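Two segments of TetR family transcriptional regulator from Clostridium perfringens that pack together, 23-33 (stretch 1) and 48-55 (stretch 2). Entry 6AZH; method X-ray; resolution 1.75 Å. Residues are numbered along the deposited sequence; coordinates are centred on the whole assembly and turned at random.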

# COMPACT_ATOMS: atom_id res chain seq x y z
N GLY A 23 9.14 -11.91 -3.91
CA GLY A 23 9.56 -11.06 -2.82
C GLY A 23 11.07 -11.06 -2.66
O GLY A 23 11.77 -11.86 -3.29
N TYR A 24 11.57 -10.18 -1.80
CA TYR A 24 13.01 -10.00 -1.68
C TYR A 24 13.70 -11.27 -1.18
O TYR A 24 14.64 -11.77 -1.82
CB TYR A 24 13.31 -8.83 -0.75
CG TYR A 24 14.78 -8.54 -0.68
CD1 TYR A 24 15.56 -9.05 0.35
CD2 TYR A 24 15.40 -7.78 -1.67
CE1 TYR A 24 16.91 -8.80 0.42
CE2 TYR A 24 16.76 -7.53 -1.62
CZ TYR A 24 17.50 -8.04 -0.57
OH TYR A 24 18.84 -7.80 -0.50
N ASN A 25 13.26 -11.80 -0.04
CA ASN A 25 13.98 -12.92 0.58
C ASN A 25 13.96 -14.16 -0.31
O ASN A 25 14.93 -14.93 -0.34
CB ASN A 25 13.39 -13.25 1.95
CG ASN A 25 13.78 -12.23 3.02
OD1 ASN A 25 14.68 -11.42 2.82
ND2 ASN A 25 13.08 -12.27 4.14
N GLY A 26 12.85 -14.39 -1.01
CA GLY A 26 12.71 -15.54 -1.88
C GLY A 26 13.40 -15.41 -3.22
O GLY A 26 13.57 -16.42 -3.91
N SER A 27 13.79 -14.20 -3.62
CA SER A 27 14.54 -14.00 -4.85
C SER A 27 16.01 -14.33 -4.62
O SER A 27 16.52 -14.23 -3.50
CB SER A 27 14.40 -12.57 -5.33
OG SER A 27 13.02 -12.23 -5.47
N THR A 28 16.69 -14.73 -5.69
CA THR A 28 18.11 -15.07 -5.62
C THR A 28 18.83 -14.55 -6.85
O THR A 28 18.25 -14.44 -7.93
CB THR A 28 18.35 -16.59 -5.56
OG1 THR A 28 17.86 -17.20 -6.76
CG2 THR A 28 17.66 -17.20 -4.34
N VAL A 29 20.13 -14.27 -6.68
CA VAL A 29 20.99 -14.00 -7.83
C VAL A 29 20.89 -15.14 -8.85
O VAL A 29 20.78 -14.90 -10.05
CB VAL A 29 22.45 -13.78 -7.37
CG1 VAL A 29 23.39 -13.81 -8.56
CG2 VAL A 29 22.59 -12.48 -6.62
N ASP A 30 20.89 -16.39 -8.37
CA ASP A 30 20.81 -17.55 -9.26
C ASP A 30 19.61 -17.45 -10.20
O ASP A 30 19.73 -17.67 -11.41
CB ASP A 30 20.70 -18.85 -8.45
CG ASP A 30 21.92 -19.13 -7.60
OD1 ASP A 30 23.05 -18.73 -7.98
OD2 ASP A 30 21.73 -19.78 -6.55
N GLU A 31 18.44 -17.12 -9.65
CA GLU A 31 17.24 -17.04 -10.45
C GLU A 31 17.26 -15.83 -11.38
O GLU A 31 16.84 -15.92 -12.54
CB GLU A 31 16.00 -17.02 -9.54
CG GLU A 31 14.66 -16.86 -10.26
CD GLU A 31 14.23 -18.08 -11.06
OE1 GLU A 31 14.97 -19.09 -11.10
OE2 GLU A 31 13.12 -18.03 -11.64
N ILE A 32 17.78 -14.70 -10.90
CA ILE A 32 17.83 -13.49 -11.73
C ILE A 32 18.76 -13.71 -12.93
O ILE A 32 18.44 -13.30 -14.05
CB ILE A 32 18.26 -12.27 -10.89
CG1 ILE A 32 17.15 -11.93 -9.88
CG2 ILE A 32 18.55 -11.07 -11.80
CD1 ILE A 32 17.57 -10.97 -8.77
N ALA A 33 19.91 -14.35 -12.71
CA ALA A 33 20.81 -14.63 -13.83
C ALA A 33 20.14 -15.52 -14.86
O ALA A 33 20.21 -15.26 -16.07
CB ALA A 33 22.10 -15.29 -13.32
N LYS A 48 27.51 -7.23 -6.91
CA LYS A 48 28.12 -8.15 -5.94
C LYS A 48 27.11 -9.05 -5.25
O LYS A 48 27.50 -10.08 -4.71
CB LYS A 48 28.89 -7.36 -4.88
CG LYS A 48 30.10 -6.60 -5.38
CD LYS A 48 30.88 -6.00 -4.22
CE LYS A 48 31.39 -4.60 -4.54
NZ LYS A 48 32.52 -4.62 -5.51
N SER A 49 25.83 -8.68 -5.23
CA SER A 49 24.86 -9.35 -4.37
C SER A 49 23.45 -9.03 -4.85
O SER A 49 23.23 -8.13 -5.65
CB SER A 49 25.02 -8.90 -2.91
OG SER A 49 24.62 -7.55 -2.77
N LYS A 50 22.49 -9.79 -4.31
CA LYS A 50 21.08 -9.52 -4.54
C LYS A 50 20.71 -8.10 -4.10
O LYS A 50 19.94 -7.41 -4.79
CB LYS A 50 20.25 -10.56 -3.79
CG LYS A 50 18.76 -10.34 -3.76
CD LYS A 50 18.09 -11.56 -3.17
CE LYS A 50 18.04 -11.54 -1.66
NZ LYS A 50 17.51 -12.84 -1.15
N GLU A 51 21.25 -7.65 -2.96
CA GLU A 51 20.92 -6.32 -2.47
C GLU A 51 21.40 -5.25 -3.44
O GLU A 51 20.72 -4.24 -3.64
CB GLU A 51 21.51 -6.07 -1.09
CG GLU A 51 21.12 -4.69 -0.52
CD GLU A 51 21.25 -4.61 1.00
OE1 GLU A 51 22.32 -4.19 1.48
OE2 GLU A 51 20.28 -4.97 1.72
N GLU A 52 22.57 -5.45 -4.04
CA GLU A 52 23.03 -4.48 -5.03
C GLU A 52 22.11 -4.45 -6.23
O GLU A 52 21.81 -3.37 -6.77
CB GLU A 52 24.48 -4.78 -5.44
CG GLU A 52 25.50 -4.35 -4.40
CD GLU A 52 26.93 -4.22 -4.94
OE1 GLU A 52 27.15 -4.42 -6.16
OE2 GLU A 52 27.84 -3.93 -4.14
N ILE A 53 21.62 -5.62 -6.67
CA ILE A 53 20.70 -5.64 -7.80
C ILE A 53 19.42 -4.90 -7.45
O ILE A 53 18.94 -4.05 -8.21
CB ILE A 53 20.39 -7.08 -8.25
CG1 ILE A 53 21.66 -7.79 -8.76
CG2 ILE A 53 19.32 -7.05 -9.36
CD1 ILE A 53 21.47 -9.29 -8.97
N PHE A 54 18.87 -5.21 -6.28
CA PHE A 54 17.64 -4.54 -5.82
C PHE A 54 17.77 -3.03 -5.85
O PHE A 54 16.90 -2.33 -6.38
CB PHE A 54 17.29 -5.02 -4.41
CG PHE A 54 16.01 -4.44 -3.89
CD1 PHE A 54 16.00 -3.25 -3.18
CD2 PHE A 54 14.80 -5.07 -4.15
CE1 PHE A 54 14.81 -2.72 -2.72
CE2 PHE A 54 13.60 -4.53 -3.69
CZ PHE A 54 13.62 -3.36 -2.98
N ASN A 55 18.85 -2.49 -5.24
CA ASN A 55 18.98 -1.04 -5.12
C ASN A 55 19.14 -0.38 -6.49
O ASN A 55 18.59 0.69 -6.74
CB ASN A 55 20.16 -0.70 -4.21
CG ASN A 55 19.87 -1.02 -2.76
OD1 ASN A 55 18.71 -1.13 -2.35
ND2 ASN A 55 20.93 -1.16 -1.97
O HOH W 1 17.43 -12.61 1.60

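What anchors the two stretches most firmly? The ammonium group of Lys 50 reaches across to the backbone carbonyls of Tyr 24 and Ser 27. Lys 50 NZ donates to Ser 27 O at 2.9 Å and to Tyr 24 O at 3.1 Å, and it also donates to a water, 2.8 Å from NZ, which in turn donates to Asn 25 OD1 at 3.2 Å. A lysine suits this place because its CA-to-CB bond points toward stretch 1 and its chain is long enough to carry the charge to these carbonyls.

How does the rest of Lys 50 contribute? Its chain crosses one face of the Tyr 24 ring, with Lys 50 CE 3.6 Å from Tyr 24 CE1 in a CH-pi contact. The ammonium adds an off-centre cation-pi interaction, Lys 50 NZ lying 4.8 Å from the centroid of the Tyr 24 ring. One residue thus binds both the backbone and the ring of Tyr 24.

What holds the tyrosine ring at its edge? Tyr 24 meets Phe 54 edge-to-face, the planes at 90° and Tyr 24 CD2 3.7 Å from Phe 54 CD2. Tyr 24 OH extends to the backbone of Glu 51, 3.2 Å from Glu 51 CA. With chi1 t in both aromatics, the rings meet although the backbones stay well apart; Tyr 24 is buried.

Where does the packing continue? Beside the lysine, Val 29 CG2 lies 3.5 Å from Lys 50 N and 4.1 Å from Ile 53 CD1, while Ile 32 CD1 approaches Ile 53 CD1 at 4.3 Å. These buried, branched aliphatic side chains fill the space between helices 29-33 and 50-55, whose N-to-C directions differ by 53°. The contact buries 482 Å² in all, counting both sides.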